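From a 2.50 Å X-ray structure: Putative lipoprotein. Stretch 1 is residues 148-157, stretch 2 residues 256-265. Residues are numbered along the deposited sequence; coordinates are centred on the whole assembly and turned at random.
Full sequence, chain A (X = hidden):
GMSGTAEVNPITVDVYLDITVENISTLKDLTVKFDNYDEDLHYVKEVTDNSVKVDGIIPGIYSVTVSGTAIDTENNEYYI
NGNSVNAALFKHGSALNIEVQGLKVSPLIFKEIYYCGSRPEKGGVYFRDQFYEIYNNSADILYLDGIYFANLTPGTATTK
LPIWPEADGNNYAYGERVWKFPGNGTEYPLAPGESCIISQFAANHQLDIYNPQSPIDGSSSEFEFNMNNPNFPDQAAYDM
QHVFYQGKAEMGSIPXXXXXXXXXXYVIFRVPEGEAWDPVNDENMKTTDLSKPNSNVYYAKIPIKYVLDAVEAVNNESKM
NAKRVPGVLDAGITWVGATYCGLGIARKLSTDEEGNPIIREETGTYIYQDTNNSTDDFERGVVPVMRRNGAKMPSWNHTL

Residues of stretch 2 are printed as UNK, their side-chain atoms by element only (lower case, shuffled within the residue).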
# COMPACT_ATOMS: atom_id res chain seq x y z
N TYR A 148 8.23 8.74 0.20
CA TYR A 148 7.45 9.93 -0.11
C TYR A 148 5.98 9.64 -0.26
O TYR A 148 5.60 8.53 -0.62
CB TYR A 148 7.96 10.53 -1.41
CG TYR A 148 9.35 11.09 -1.32
CD1 TYR A 148 10.46 10.28 -1.58
CD2 TYR A 148 9.58 12.42 -0.98
CE1 TYR A 148 11.75 10.78 -1.49
CE2 TYR A 148 10.87 12.93 -0.87
CZ TYR A 148 11.95 12.11 -1.13
OH TYR A 148 13.23 12.60 -1.02
N PHE A 149 5.17 10.67 -0.02
CA PHE A 149 3.72 10.73 -0.16
C PHE A 149 3.39 11.97 -0.94
O PHE A 149 3.84 13.05 -0.55
CB PHE A 149 3.02 10.77 1.22
CG PHE A 149 1.51 10.83 1.14
CD1 PHE A 149 0.86 12.01 0.76
CD2 PHE A 149 0.74 9.72 1.47
CE1 PHE A 149 -0.53 12.05 0.61
CE2 PHE A 149 -0.66 9.78 1.39
CZ PHE A 149 -1.28 10.94 0.95
N ALA A 150 2.56 11.84 -1.98
CA ALA A 150 2.10 12.97 -2.77
C ALA A 150 0.65 12.81 -3.25
O ALA A 150 0.15 11.68 -3.41
CB ALA A 150 3.02 13.16 -3.99
N ASN A 151 -0.01 13.95 -3.47
CA ASN A 151 -1.31 14.05 -4.14
C ASN A 151 -1.00 14.66 -5.51
O ASN A 151 -0.08 15.46 -5.63
CB ASN A 151 -2.37 14.83 -3.34
CG ASN A 151 -2.18 16.31 -3.27
OD1 ASN A 151 -1.30 16.80 -2.58
ND2 ASN A 151 -3.00 17.07 -3.97
N LEU A 152 -1.68 14.20 -6.54
CA LEU A 152 -1.36 14.69 -7.88
C LEU A 152 -2.29 15.80 -8.30
O LEU A 152 -3.37 15.95 -7.73
CB LEU A 152 -1.39 13.55 -8.95
CG LEU A 152 -0.76 12.18 -8.65
CD1 LEU A 152 -0.90 11.30 -9.83
CD2 LEU A 152 0.73 12.28 -8.31
N THR A 153 -1.88 16.55 -9.33
CA THR A 153 -2.65 17.61 -9.96
C THR A 153 -3.31 17.08 -11.27
O THR A 153 -2.71 16.22 -11.95
CB THR A 153 -1.75 18.83 -10.25
OG1 THR A 153 -2.58 19.95 -10.58
CG2 THR A 153 -0.75 18.58 -11.37
N PRO A 154 -4.50 17.60 -11.70
CA PRO A 154 -5.39 18.57 -11.02
C PRO A 154 -5.91 18.00 -9.71
O PRO A 154 -6.33 16.84 -9.72
CB PRO A 154 -6.54 18.76 -12.05
CG PRO A 154 -5.95 18.32 -13.36
CD PRO A 154 -5.08 17.17 -12.99
N GLY A 155 -5.81 18.76 -8.60
CA GLY A 155 -6.28 18.38 -7.27
C GLY A 155 -7.61 17.67 -7.28
O GLY A 155 -7.73 16.56 -6.78
N THR A 156 -8.62 18.29 -7.94
CA THR A 156 -9.94 17.70 -8.20
C THR A 156 -9.97 17.22 -9.64
O THR A 156 -9.49 17.92 -10.52
CB THR A 156 -11.08 18.70 -7.94
OG1 THR A 156 -10.84 19.37 -6.69
CG2 THR A 156 -12.47 18.03 -7.95
N ALA A 157 -10.52 16.05 -9.88
CA ALA A 157 -10.61 15.46 -11.22
C ALA A 157 -11.35 16.40 -12.20
O ALA A 157 -12.36 17.03 -11.84
CB ALA A 157 -11.30 14.11 -11.17
N UNK A 256 -4.09 23.64 6.36
CA UNK A 256 -4.25 22.16 6.50
C UNK A 256 -3.91 21.56 5.22
O UNK A 256 -3.98 22.23 4.21
c UNK A 256 -6.62 22.62 7.59
c UNK A 256 -5.70 21.68 6.84
n UNK A 256 -7.52 24.83 7.53
c UNK A 256 -7.23 23.75 6.81
o UNK A 256 -7.47 23.66 5.60
N UNK A 257 -3.60 20.25 5.24
CA UNK A 257 -3.33 19.47 4.07
C UNK A 257 -4.64 18.82 3.74
O UNK A 257 -4.95 17.70 4.18
c UNK A 257 -1.67 16.28 3.13
c UNK A 257 -1.84 17.66 3.05
c UNK A 257 -1.39 15.52 2.00
c UNK A 257 -1.49 17.50 0.65
c UNK A 257 -1.31 16.13 0.76
o UNK A 257 -1.04 15.40 -0.36
c UNK A 257 -1.73 18.26 1.79
c UNK A 257 -2.16 18.49 4.28
N UNK A 258 -5.48 19.58 3.04
CA UNK A 258 -6.79 19.09 2.65
C UNK A 258 -6.73 18.66 1.21
O UNK A 258 -6.65 19.51 0.32
c UNK A 258 -10.17 21.04 2.39
c UNK A 258 -7.90 20.16 2.89
c UNK A 258 -9.96 18.69 3.16
c UNK A 258 -9.31 19.83 2.38
N UNK A 259 -6.75 17.34 0.97
CA UNK A 259 -6.84 16.79 -0.38
C UNK A 259 -8.35 16.91 -0.81
O UNK A 259 -9.21 17.12 0.04
c UNK A 259 -4.75 15.37 -0.05
o UNK A 259 -6.93 14.43 0.34
c UNK A 259 -6.21 15.38 -0.45
N UNK A 260 -8.65 16.87 -2.11
CA UNK A 260 -10.01 17.02 -2.65
C UNK A 260 -11.04 16.11 -1.94
O UNK A 260 -10.87 14.89 -1.89
c UNK A 260 -10.02 16.71 -4.15
o UNK A 260 -11.13 17.30 -4.79
N UNK A 261 -12.11 16.73 -1.39
CA UNK A 261 -13.23 16.03 -0.74
C UNK A 261 -14.05 15.29 -1.86
O UNK A 261 -14.89 14.43 -1.56
c UNK A 261 -14.82 18.04 -0.59
c UNK A 261 -14.10 16.94 0.19
c UNK A 261 -13.26 17.53 1.33
N UNK A 262 -13.76 15.59 -3.15
CA UNK A 262 -14.33 14.90 -4.30
C UNK A 262 -13.51 13.70 -4.73
O UNK A 262 -13.84 13.08 -5.72
c UNK A 262 -15.39 16.97 -5.38
c UNK A 262 -17.22 19.09 -5.23
c UNK A 262 -16.76 16.74 -5.52
c UNK A 262 -14.95 18.27 -5.19
c UNK A 262 -14.41 15.84 -5.50
c UNK A 262 -15.86 19.33 -5.11
c UNK A 262 -17.67 17.80 -5.42
N UNK A 263 -12.41 13.41 -4.06
CA UNK A 263 -11.49 12.35 -4.44
C UNK A 263 -10.23 12.95 -5.01
O UNK A 263 -10.26 13.77 -5.94
N UNK A 264 -9.11 12.56 -4.40
CA UNK A 264 -7.78 12.98 -4.83
C UNK A 264 -7.06 11.82 -5.47
O UNK A 264 -7.54 10.68 -5.42
N UNK A 265 -5.91 12.11 -6.12
CA UNK A 265 -5.02 11.12 -6.73
C UNK A 265 -3.80 11.01 -5.80
O UNK A 265 -3.10 12.00 -5.59
c UNK A 265 -4.65 11.54 -8.15
O HOH W 1 -5.30 14.83 -6.20
O HOH W 2 -6.35 16.73 -3.82
O HOH W 3 -12.13 14.61 -8.02

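Position 256 carries three carbons in a row, the third bonded to one oxygen and one nitrogen. An unbranched chain ending in an amide at that length is Gln256; it lies out of reach of stretch 1.

Position 257 has one carbon leading to a six-carbon ring that bears a single oxygen. That oxygen lies 2.6 Å from Asn151 OD1 and 3.5 Å from Phe149 CE1. A hydroxylated ring identifies Tyr257. Its OH donates a hydrogen bond to Asn151 OD1, and both Asn151 OD1 and Phe149 CE1 meet the ring at its edge, near its plane.

Position 258 shows four carbons forked at the second, the pattern of Leu258, and makes no contact.

At 259 the first carbon carries one oxygen and one carbon, which defines Thr259. Its CG2 packs 4.1 Å from Asn151 CB, while OG1 is satisfied elsewhere in the structure.

Position 260 has one carbon and then one oxygen, the latter 2.8 Å from Thr156 OG1: Ser260. The two hydroxyls are hydrogen-bonded, and either could donate. Ser260 CB also sits 3.5 Å from Gly155 O.

Position 261 has three carbons, two of them branching from the first. This is Val261, whose CA-to-CB bond points away from stretch 1.

Position 262 bears one carbon and a bare six-carbon ring, hence Phe262; its CD2 approaches Thr156 CG2 at 3.7 Å, obliquely to the ring.

Position 263 has no side-chain atoms, so it is Gly263. Its phi/psi of 107/124 would jam a CB against the preceding carbonyl oxygen. Gly263 N bonds to Ser260 O at 3.0 Å, within a type I turn spanning the two residues.

Position 264 is likewise bare: Gly264. Its CA lies 4.1 Å from Gly155 O, and an ideal CB would stand 4.4 Å from that same oxygen.

Position 265 has a single carbon, identifying Ala265, with CB 3.9 Å from Leu152 CB.

The contact buries 474 Å², summed over both sides, and combines three direct hydrogen bonds with water bridges. Leu152 N donates to Ala265 O at 2.8 Å with an angle of 151°, and Asn151 CA adds a CA-H...O contact to that same oxygen at 3.1 Å. Water 1 donates to Leu152 O (2.7 Å) and Gly155 O (3.0 Å) while accepting from Ala265 N (2.8 Å), so it extends the backbone pairing where the chains do not meet directly. Water 2 links Ser260 N (2.9 Å) to Gly155 O (3.3 Å). The tyrosine and serine hydroxyls thus tie separate parts of stretch 2 to Asn151 and Thr156.

Stretch 2 (256-265) QYLTSVFGGA
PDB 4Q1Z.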